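Restriction endonuclease PacI (Pseudomonas alcaligenes, PDB 3M7K) cleaves DNA as a rare-cutting HNH restriction endonuclease, hydrolysing the backbone at an eight-base-pair target with a metal-dependent active site. Local coordinates at residues C63-I68 with D92-F97; R9-D14 with Y55-Q60; N113-N118 with S123-L128. All coordinates share one frame; numbering follows the deposited sequence.

Overall arrangement
Contacts 1 and 3 are both buried and share the beta-beta-alpha-metal site, their centres about 7 Å apart. D92 of the one and N113 of the other bind the same magnesium ion, and K116 of 113-118 reaches the 92-97 segment through D92 OD1 and S94 O. Their chemistry differs all the same: contact 1 rests on a single phenol-carboxylate bond, contact 3 on apolar packing between two helices. Contact 2 is partly buried and lies on the opposite side of the chain's centre, its own centre about 20 Å from that of contact 1. It joins the N-terminal zinc region to segment 55-60, which precedes 63-68 by only two residues, with two waters bridging its polar groups.

Contact 1. Residues C63-I68 with D92-F97. With ZN (zinc ion), chain D; MG (magnesium ion), chain F; nucleotides of chain B; nucleotides of chain C.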
# COMPACT_ATOMS: atom_id res chain seq x y z
N CYS A 63 6.39 -15.41 -1.67
CA CYS A 63 6.47 -14.05 -2.17
C CYS A 63 7.95 -13.66 -2.24
O CYS A 63 8.69 -13.88 -1.29
CB CYS A 63 5.73 -13.10 -1.23
SG CYS A 63 6.00 -11.33 -1.59
N GLY A 64 8.36 -13.10 -3.37
CA GLY A 64 9.76 -12.73 -3.60
C GLY A 64 10.22 -11.49 -2.85
O GLY A 64 11.41 -11.14 -2.91
N TYR A 65 9.30 -10.80 -2.17
CA TYR A 65 9.65 -9.66 -1.34
C TYR A 65 9.64 -9.98 0.14
O TYR A 65 10.63 -9.74 0.82
CB TYR A 65 8.75 -8.45 -1.61
CG TYR A 65 8.94 -7.95 -3.01
CD1 TYR A 65 7.91 -8.04 -3.96
CD2 TYR A 65 10.18 -7.43 -3.42
CE1 TYR A 65 8.10 -7.58 -5.26
CE2 TYR A 65 10.38 -6.99 -4.72
CZ TYR A 65 9.34 -7.06 -5.63
OH TYR A 65 9.55 -6.63 -6.90
N CYS A 66 8.52 -10.52 0.65
CA CYS A 66 8.42 -10.78 2.10
C CYS A 66 8.68 -12.22 2.50
O CYS A 66 8.80 -12.51 3.69
CB CYS A 66 7.05 -10.34 2.64
SG CYS A 66 5.66 -11.39 2.09
N GLY A 67 8.71 -13.12 1.53
CA GLY A 67 9.04 -14.53 1.80
C GLY A 67 7.85 -15.34 2.29
O GLY A 67 7.97 -16.53 2.54
N ILE A 68 6.68 -14.73 2.40
CA ILE A 68 5.55 -15.51 2.91
C ILE A 68 5.20 -16.65 1.93
O ILE A 68 5.28 -16.46 0.71
CB ILE A 68 4.32 -14.63 3.22
CG1 ILE A 68 3.35 -15.39 4.13
CG2 ILE A 68 3.62 -14.16 1.90
CD1 ILE A 68 2.32 -14.52 4.77
N ASP A 92 4.34 -9.82 -9.83
CA ASP A 92 4.80 -8.43 -9.87
C ASP A 92 5.62 -8.21 -11.15
O ASP A 92 6.54 -8.98 -11.45
CB ASP A 92 5.71 -8.12 -8.69
CG ASP A 92 6.39 -6.77 -8.80
OD1 ASP A 92 5.66 -5.80 -9.11
OD2 ASP A 92 7.63 -6.66 -8.58
N ARG A 93 5.27 -7.17 -11.89
CA ARG A 93 6.12 -6.66 -12.96
C ARG A 93 7.19 -5.81 -12.27
O ARG A 93 6.92 -4.66 -11.88
CB ARG A 93 5.28 -5.84 -13.94
CG ARG A 93 4.11 -6.65 -14.56
CD ARG A 93 3.13 -5.76 -15.34
NE ARG A 93 2.34 -4.85 -14.49
CZ ARG A 93 2.63 -3.55 -14.31
NH1 ARG A 93 3.65 -3.00 -14.95
NH2 ARG A 93 1.87 -2.80 -13.52
N SER A 94 8.35 -6.42 -12.04
CA SER A 94 9.48 -5.81 -11.31
C SER A 94 9.65 -4.34 -11.63
O SER A 94 9.58 -3.47 -10.76
CB SER A 94 10.80 -6.50 -11.70
OG SER A 94 11.14 -7.45 -10.72
N ASP A 95 9.90 -4.09 -12.90
CA ASP A 95 9.96 -2.75 -13.43
C ASP A 95 8.53 -2.45 -13.83
O ASP A 95 7.98 -3.06 -14.76
CB ASP A 95 10.92 -2.69 -14.64
CG ASP A 95 11.04 -1.30 -15.22
OD1 ASP A 95 10.28 -0.42 -14.80
OD2 ASP A 95 11.89 -1.09 -16.12
N SER A 96 7.90 -1.54 -13.08
CA SER A 96 6.47 -1.31 -13.25
C SER A 96 6.15 -0.61 -14.56
O SER A 96 4.99 -0.57 -14.96
CB SER A 96 5.88 -0.52 -12.07
OG SER A 96 4.66 -1.14 -11.65
N PHE A 97 7.19 -0.07 -15.20
CA PHE A 97 7.06 0.46 -16.55
C PHE A 97 7.05 -0.64 -17.61
O PHE A 97 6.59 -0.40 -18.74
CB PHE A 97 8.21 1.42 -16.88
CG PHE A 97 8.23 2.66 -16.06
CD1 PHE A 97 7.45 3.77 -16.42
CD2 PHE A 97 9.06 2.76 -14.94
CE1 PHE A 97 7.48 4.95 -15.67
CE2 PHE A 97 9.09 3.95 -14.16
CZ PHE A 97 8.30 5.04 -14.54
ZN ZN D . 4.75 -10.39 0.25
MG MG F . 3.42 -5.06 -9.33
P DT B 10 0.56 0.08 -12.00
OP1 DT B 10 2.01 -0.05 -12.30
OP2 DT B 10 -0.48 0.06 -13.06
O5' DT B 10 0.16 -1.07 -10.97
C5' DT B 10 1.05 -1.38 -9.92
C4' DT B 10 0.42 -2.33 -8.91
O4' DT B 10 -0.77 -1.69 -8.39
C3' DT B 10 -0.11 -3.66 -9.43
O3' DT B 10 0.96 -4.57 -9.67
C2' DT B 10 -1.02 -4.06 -8.27
C1' DT B 10 -1.61 -2.70 -7.86
N1 DT B 10 -3.00 -2.44 -8.45
C2 DT B 10 -4.10 -2.63 -7.63
O2 DT B 10 -4.00 -2.99 -6.47
N3 DT B 10 -5.33 -2.39 -8.20
C4 DT B 10 -5.53 -1.99 -9.51
O4 DT B 10 -6.68 -1.79 -9.96
C5 DT B 10 -4.34 -1.81 -10.32
C7 DT B 10 -4.43 -1.37 -11.77
C6 DT B 10 -3.14 -2.05 -9.75
OP3 DT C 1 -1.91 -4.22 -12.48
P DT C 1 -1.07 -5.45 -12.49
OP1 DT C 1 0.38 -5.35 -12.50
OP2 DT C 1 -1.55 -6.28 -13.60
O5' DT C 1 -1.53 -6.12 -11.11
C5' DT C 1 -1.46 -7.45 -10.80
C4' DT C 1 -2.11 -7.63 -9.43
O4' DT C 1 -3.04 -6.55 -9.18
C3' DT C 1 -2.88 -8.91 -9.28
O3' DT C 1 -2.74 -9.42 -7.95
C2' DT C 1 -4.32 -8.48 -9.61
C1' DT C 1 -4.37 -7.05 -9.06
N1 DT C 1 -5.26 -6.21 -9.88
C2 DT C 1 -6.43 -5.75 -9.33
O2 DT C 1 -6.78 -5.98 -8.19
N3 DT C 1 -7.20 -4.99 -10.16
C4 DT C 1 -6.92 -4.66 -11.48
O4 DT C 1 -7.70 -3.98 -12.13
C5 DT C 1 -5.68 -5.17 -12.01
C7 DT C 1 -5.29 -4.87 -13.44
C6 DT C 1 -4.91 -5.92 -11.19
O HOH W 1 4.39 -3.86 -11.05
O HOH W 2 3.64 -3.33 -7.73
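Within the beta-beta-alpha-metal active site, the phenol of Y65 reaches D92, the aspartate on strand 90-93 that binds magnesium. Y65 OH donates to D92 OD2 at 2.6 Å. That oxygen lies at the ring edge, in the ring plane, and is met on its anti side, 30° out of the carboxylate plane, the ring and carboxylate planes standing 62° apart. D92 OD1 binds the magnesium ion at 2.4 Å and also receives K116 NZ, while the second-shell phenol holds OD2 and probably limits the group's rotation. N113 and O3' of DT10 of chain B are further magnesium ligands. Y65 itself belongs to a CxxC turn whose C63 and C66 bind zinc together with C109 and C112; the backbone N of Y65 and of C66 both donate to C63 SG. On the strand side, R93 bends at chi3 (-68°) and brings its guanidinium edge to both sides of the cut backbone. R93 NE meets OP1 of DT1 of chain C at 2.8 Å, and R93 NH2 meets OP1 of DT10 of chain B at 3.0 Å. A leucine in its place would probably deprive both phosphates of the guanidinium charge that bridges them. S96 OG adds a 2.9 Å bond to OP1 of the same DT10.

Contact 2. Residues R9-D14 with Y55-Q60; sequences RNLAAD and YGLSAQ
R9 and G56 meet through a single water: R9 NH1 donates to it at 2.8 Å, and the water in turn donates a hydrogen bond to G56 O at 2.6 Å. G56 is the residue at which the chain leaves helix 48-55, and its positive phi (56°) suits a glycine. The next inward-facing residue of the first segment, L11, lies on the short strand 10-11 of the N-terminal zinc region and also touches the zinc ligand C24. One of its methyls does double service. L11 CD2 sits over the centre of one face of the R9 guanidinium, 3.8 Å above the plane, and it also approaches L57 CD2 at 4.1 Å, the two leucine side chains crossing at a slant. At A13 the chain enters a short 3-10 segment, and D14 comes up against S58 and A59. D14 O lies 3.2 Å from S58 CB, a snug fit, and also accepts from K25 NZ. With CG placed between its own backbone N and carbonyl carbon (chi1 66°), the D14 carboxylate turns toward the loop, where a second water bridges the gap: it donates to D14 OD2 at 2.7 Å and accepts from A59 N at 3.1 Å. The S58 hydroxyl hydrogen-bonds to E70 OE1, and S58 N donates to E15 OE2. One leucine pair is the apolar link and waters carry the polar bonds of R9 and D14 across, so bound solvent probably contributes to the joint alongside the leucines, with E15 adding a direct bond just past D14.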
# COMPACT_ATOMS: atom_id res chain seq x y z
N ARG A 9 -3.69 -30.89 -16.42
CA ARG A 9 -2.64 -31.38 -15.53
C ARG A 9 -3.20 -32.19 -14.37
O ARG A 9 -4.30 -31.89 -13.88
CB ARG A 9 -1.77 -30.25 -15.00
CG ARG A 9 -0.90 -29.58 -16.05
CD ARG A 9 -0.08 -28.46 -15.44
NE ARG A 9 -0.93 -27.48 -14.74
CZ ARG A 9 -0.48 -26.64 -13.82
NH1 ARG A 9 0.80 -26.66 -13.48
NH2 ARG A 9 -1.32 -25.80 -13.22
N ASN A 10 -2.46 -33.23 -13.98
CA ASN A 10 -2.75 -33.96 -12.77
C ASN A 10 -2.09 -33.24 -11.60
O ASN A 10 -0.87 -33.03 -11.60
CB ASN A 10 -2.29 -35.41 -12.91
CG ASN A 10 -2.99 -36.11 -14.06
OD1 ASN A 10 -4.22 -36.16 -14.10
ND2 ASN A 10 -2.22 -36.65 -15.00
N LEU A 11 -2.91 -32.81 -10.62
CA LEU A 11 -2.47 -31.90 -9.54
C LEU A 11 -3.05 -32.19 -8.16
O LEU A 11 -4.18 -32.65 -8.04
CB LEU A 11 -2.89 -30.45 -9.87
CG LEU A 11 -2.58 -29.83 -11.22
CD1 LEU A 11 -3.41 -28.59 -11.40
CD2 LEU A 11 -1.10 -29.52 -11.34
N ALA A 12 -2.29 -31.86 -7.12
CA ALA A 12 -2.77 -31.98 -5.73
C ALA A 12 -3.85 -30.97 -5.36
O ALA A 12 -3.99 -29.92 -6.00
CB ALA A 12 -1.62 -31.86 -4.78
N ALA A 13 -4.58 -31.28 -4.29
CA ALA A 13 -5.61 -30.40 -3.75
C ALA A 13 -5.14 -28.96 -3.53
O ALA A 13 -5.92 -28.03 -3.74
CB ALA A 13 -6.16 -30.96 -2.46
N ASP A 14 -3.88 -28.77 -3.13
CA ASP A 14 -3.35 -27.41 -2.83
C ASP A 14 -3.13 -26.55 -4.10
O ASP A 14 -2.80 -25.36 -4.01
CB ASP A 14 -2.11 -27.46 -1.93
CG ASP A 14 -0.89 -28.11 -2.59
OD1 ASP A 14 -1.05 -28.82 -3.59
OD2 ASP A 14 0.24 -27.92 -2.09
N TYR A 55 5.26 -20.72 -12.83
CA TYR A 55 4.42 -20.57 -11.64
C TYR A 55 4.63 -21.73 -10.66
O TYR A 55 4.41 -21.59 -9.45
CB TYR A 55 2.93 -20.47 -12.04
CG TYR A 55 2.00 -19.88 -10.97
CD1 TYR A 55 0.89 -20.59 -10.53
CD2 TYR A 55 2.22 -18.60 -10.44
CE1 TYR A 55 0.01 -20.06 -9.56
CE2 TYR A 55 1.36 -18.06 -9.47
CZ TYR A 55 0.25 -18.80 -9.04
OH TYR A 55 -0.60 -18.29 -8.10
N GLY A 56 5.06 -22.87 -11.20
CA GLY A 56 5.29 -24.06 -10.40
C GLY A 56 4.08 -24.51 -9.60
O GLY A 56 2.93 -24.42 -10.05
N LEU A 57 4.36 -24.98 -8.39
CA LEU A 57 3.32 -25.56 -7.56
C LEU A 57 3.25 -24.89 -6.20
O LEU A 57 4.24 -24.37 -5.68
CB LEU A 57 3.57 -27.05 -7.38
CG LEU A 57 3.49 -27.89 -8.66
CD1 LEU A 57 3.97 -29.28 -8.37
CD2 LEU A 57 2.06 -27.89 -9.27
N SER A 58 2.05 -24.95 -5.62
CA SER A 58 1.69 -24.18 -4.42
C SER A 58 2.68 -24.24 -3.26
O SER A 58 2.95 -23.21 -2.62
CB SER A 58 0.33 -24.63 -3.94
OG SER A 58 -0.19 -23.70 -3.00
N ALA A 59 3.20 -25.43 -2.97
CA ALA A 59 4.06 -25.60 -1.80
C ALA A 59 5.43 -24.99 -2.03
O ALA A 59 6.17 -24.75 -1.08
CB ALA A 59 4.18 -27.09 -1.44
N GLN A 60 5.77 -24.72 -3.28
CA GLN A 60 7.04 -24.07 -3.59
C GLN A 60 6.94 -22.56 -3.70
O GLN A 60 7.95 -21.86 -3.68
CB GLN A 60 7.67 -24.67 -4.86
CG GLN A 60 7.82 -26.19 -4.83
CD GLN A 60 8.36 -26.67 -3.51
OE1 GLN A 60 7.68 -27.39 -2.75
NE2 GLN A 60 9.60 -26.27 -3.20
O HOH W 3 1.95 -24.31 -12.45
O HOH W 4 2.23 -28.17 -3.93

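Contact 3. Residues N113-N118 with S123-L128; sequences NRIKSN and SEMDVL. With NA (sodium ion), chain N; MG (magnesium ion), chain F; nucleotides of chain E; nucleotides of chain B.
M125 of helix 122-139 packs against I115 and K116 of helix 110-116, the helix that completes the beta-beta-alpha-metal motif and carries the magnesium ligand N113. The links between the two segments are apolar. M125 bends at chi2 (65°), which turns its thioether toward the neighbouring helix: M125 SD lies 3.7 Å from K116 CB, and the terminal methyl CE meets I115 CG2, also at 3.7 Å, the isoleucine and methionine side chains crossing near a right angle. The same I115 branch touches L128 CD2 at 3.7 Å in one of the two conformers modelled for L128, so this touch is less certain. Farther out, the aliphatic part of K116 runs past M125 CB and CG, while its ammonium group leads away to S94 O and D92 OD1 beside the active site. One lysine therefore serves packing with its stem and the metal site with its tip. The second subunit adds to this layer, its F120 packing on I115 and its I132 on L128, and its R139 forms a salt bridge with E124.

Metal and water contacts follow at N113 and S117. N113 OD1 binds magnesium at 2.3 Å. A water that is also a ligand of this ion donates to N113 O at 2.8 Å and to S117 O at 2.7 Å, tying the last turn of the helix to the residue that follows it, where phi turns positive.

DNA contacts make the third group. One face of the R114 guanidinium lies against DA8 of chain E, whose N7 stands 3.3 Å above its centre, while R114 NE donates to O2 of a thymine. S117 OG donates to N3 of DA9 of chain B at 3.0 Å.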
# COMPACT_ATOMS: atom_id res chain seq x y z
N ASN A 113 2.52 -6.67 -3.48
CA ASN A 113 2.27 -6.14 -4.82
C ASN A 113 1.62 -4.75 -4.73
O ASN A 113 2.02 -3.82 -5.46
CB ASN A 113 1.39 -7.11 -5.66
CG ASN A 113 1.86 -7.21 -7.12
OD1 ASN A 113 2.72 -6.42 -7.57
ND2 ASN A 113 1.33 -8.16 -7.85
N ARG A 114 0.61 -4.62 -3.86
CA ARG A 114 -0.10 -3.33 -3.71
C ARG A 114 0.79 -2.29 -3.05
O ARG A 114 0.75 -1.11 -3.42
CB ARG A 114 -1.37 -3.49 -2.89
CG ARG A 114 -2.51 -4.01 -3.76
CD ARG A 114 -3.77 -3.67 -3.08
NE ARG A 114 -4.97 -3.82 -3.87
CZ ARG A 114 -6.10 -4.32 -3.36
NH1 ARG A 114 -6.10 -4.79 -2.12
NH2 ARG A 114 -7.21 -4.39 -4.09
N ILE A 115 1.57 -2.71 -2.06
CA ILE A 115 2.52 -1.78 -1.41
C ILE A 115 3.51 -1.17 -2.38
O ILE A 115 3.67 0.07 -2.46
CB ILE A 115 3.20 -2.45 -0.19
CG1 ILE A 115 2.14 -2.66 0.89
CG2 ILE A 115 4.38 -1.59 0.33
CD1 ILE A 115 2.59 -3.51 2.09
N LYS A 116 4.18 -2.05 -3.14
CA LYS A 116 5.15 -1.63 -4.13
C LYS A 116 4.47 -0.69 -5.13
O LYS A 116 5.03 0.36 -5.48
CB LYS A 116 5.74 -2.85 -4.85
CG LYS A 116 6.81 -2.52 -5.91
CD LYS A 116 7.43 -3.83 -6.50
CE LYS A 116 8.23 -3.55 -7.79
NZ LYS A 116 7.35 -3.42 -9.02
N SER A 117 3.25 -1.05 -5.55
CA SER A 117 2.43 -0.26 -6.47
C SER A 117 3.33 0.16 -7.64
O SER A 117 4.05 -0.68 -8.18
CB SER A 117 1.83 0.98 -5.78
OG SER A 117 0.92 1.67 -6.66
N ASN A 118 3.30 1.44 -8.04
CA ASN A 118 4.30 1.96 -8.96
C ASN A 118 5.19 2.99 -8.26
O ASN A 118 5.82 3.82 -8.91
CB ASN A 118 3.67 2.56 -10.23
CG ASN A 118 2.89 3.84 -9.95
OD1 ASN A 118 2.53 4.14 -8.80
ND2 ASN A 118 2.60 4.59 -11.01
N SER A 123 14.38 -3.11 -5.99
CA SER A 123 15.43 -2.95 -5.00
C SER A 123 14.92 -2.31 -3.71
O SER A 123 15.16 -2.83 -2.61
CB SER A 123 16.56 -2.10 -5.57
OG SER A 123 17.62 -2.06 -4.65
N GLU A 124 14.20 -1.19 -3.84
CA GLU A 124 13.58 -0.54 -2.68
C GLU A 124 12.60 -1.50 -2.01
O GLU A 124 12.55 -1.60 -0.78
CB GLU A 124 12.86 0.76 -3.08
CG GLU A 124 13.82 1.93 -3.33
CD GLU A 124 13.19 3.09 -4.09
OE1 GLU A 124 12.06 2.94 -4.62
OE2 GLU A 124 13.83 4.15 -4.17
N MET A 125 11.83 -2.23 -2.82
CA MET A 125 10.82 -3.14 -2.27
C MET A 125 11.44 -4.36 -1.57
O MET A 125 10.84 -4.93 -0.63
CB MET A 125 9.81 -3.57 -3.34
CG MET A 125 8.58 -4.27 -2.73
SD MET A 125 7.56 -3.18 -1.66
CE MET A 125 6.62 -4.39 -0.70
N ASP A 126 12.61 -4.80 -2.05
CA ASP A 126 13.37 -5.84 -1.33
C ASP A 126 13.50 -5.46 0.14
O ASP A 126 13.30 -6.30 1.03
CB ASP A 126 14.78 -6.03 -1.93
CG ASP A 126 14.77 -6.87 -3.19
OD1 ASP A 126 13.78 -7.60 -3.41
OD2 ASP A 126 15.74 -6.79 -3.95
N VAL A 127 13.82 -4.19 0.37
CA VAL A 127 14.02 -3.65 1.71
C VAL A 127 12.71 -3.60 2.52
O VAL A 127 12.68 -4.03 3.68
CB VAL A 127 14.74 -2.27 1.67
CG1 VAL A 127 15.17 -1.84 3.06
CG2 VAL A 127 15.99 -2.36 0.78
N LEU A 128 11.63 -3.07 1.92
CA LEU A 128 10.31 -3.12 2.55
C LEU A 128 9.90 -4.57 2.86
O LEU A 128 9.34 -4.86 3.92
CB LEU A 128 9.23 -2.47 1.67
CG LEU A 128 9.11 -0.94 1.74
CD1 LEU A 128 10.32 -0.25 1.11
CD2 LEU A 128 7.85 -0.47 1.05
NA NA N . 14.52 -3.67 5.95
MG MG F . 3.42 -5.06 -9.33
P DA E 8 -11.60 -1.03 -3.65
OP1 DA E 8 -12.88 -0.76 -2.96
OP2 DA E 8 -10.71 0.08 -4.07
O5' DA E 8 -10.73 -2.03 -2.75
C5' DA E 8 -11.24 -3.30 -2.33
C4' DA E 8 -10.84 -3.52 -0.89
O4' DA E 8 -9.38 -3.57 -0.83
C3' DA E 8 -11.27 -2.42 0.07
O3' DA E 8 -11.67 -3.08 1.27
C2' DA E 8 -9.98 -1.60 0.26
C1' DA E 8 -8.90 -2.67 0.15
N9 DA E 8 -7.62 -2.16 -0.37
C8 DA E 8 -7.44 -1.62 -1.62
N7 DA E 8 -6.20 -1.26 -1.86
C5 DA E 8 -5.52 -1.59 -0.69
C6 DA E 8 -4.16 -1.42 -0.36
N6 DA E 8 -3.26 -0.88 -1.22
N1 DA E 8 -3.79 -1.82 0.88
C2 DA E 8 -4.71 -2.38 1.71
N3 DA E 8 -6.02 -2.57 1.48
C4 DA E 8 -6.37 -2.14 0.24
P DA B 9 -3.52 5.66 -11.10
OP1 DA B 9 -2.76 6.69 -11.84
OP2 DA B 9 -4.78 5.09 -11.61
O5' DA B 9 -2.54 4.43 -10.85
C5' DA B 9 -1.20 4.58 -10.35
C4' DA B 9 -0.69 3.22 -9.94
O4' DA B 9 -1.46 2.80 -8.78
C3' DA B 9 -0.85 2.11 -10.99
O3' DA B 9 0.39 1.41 -11.12
C2' DA B 9 -1.92 1.18 -10.42
C1' DA B 9 -1.76 1.43 -8.92
N9 DA B 9 -2.94 1.15 -8.12
C8 DA B 9 -4.26 1.21 -8.47
N7 DA B 9 -5.06 0.88 -7.47
C5 DA B 9 -4.22 0.58 -6.41
C6 DA B 9 -4.44 0.15 -5.09
N6 DA B 9 -5.66 -0.05 -4.58
N1 DA B 9 -3.36 -0.07 -4.28
C2 DA B 9 -2.13 0.12 -4.80
N3 DA B 9 -1.82 0.54 -6.04
C4 DA B 9 -2.90 0.73 -6.80
O HOH W 2 3.64 -3.33 -7.73
O HOH W 1 4.39 -3.86 -11.05
O HOH W 5 15.17 -1.34 7.55
O HOH W 6 14.04 -4.72 8.34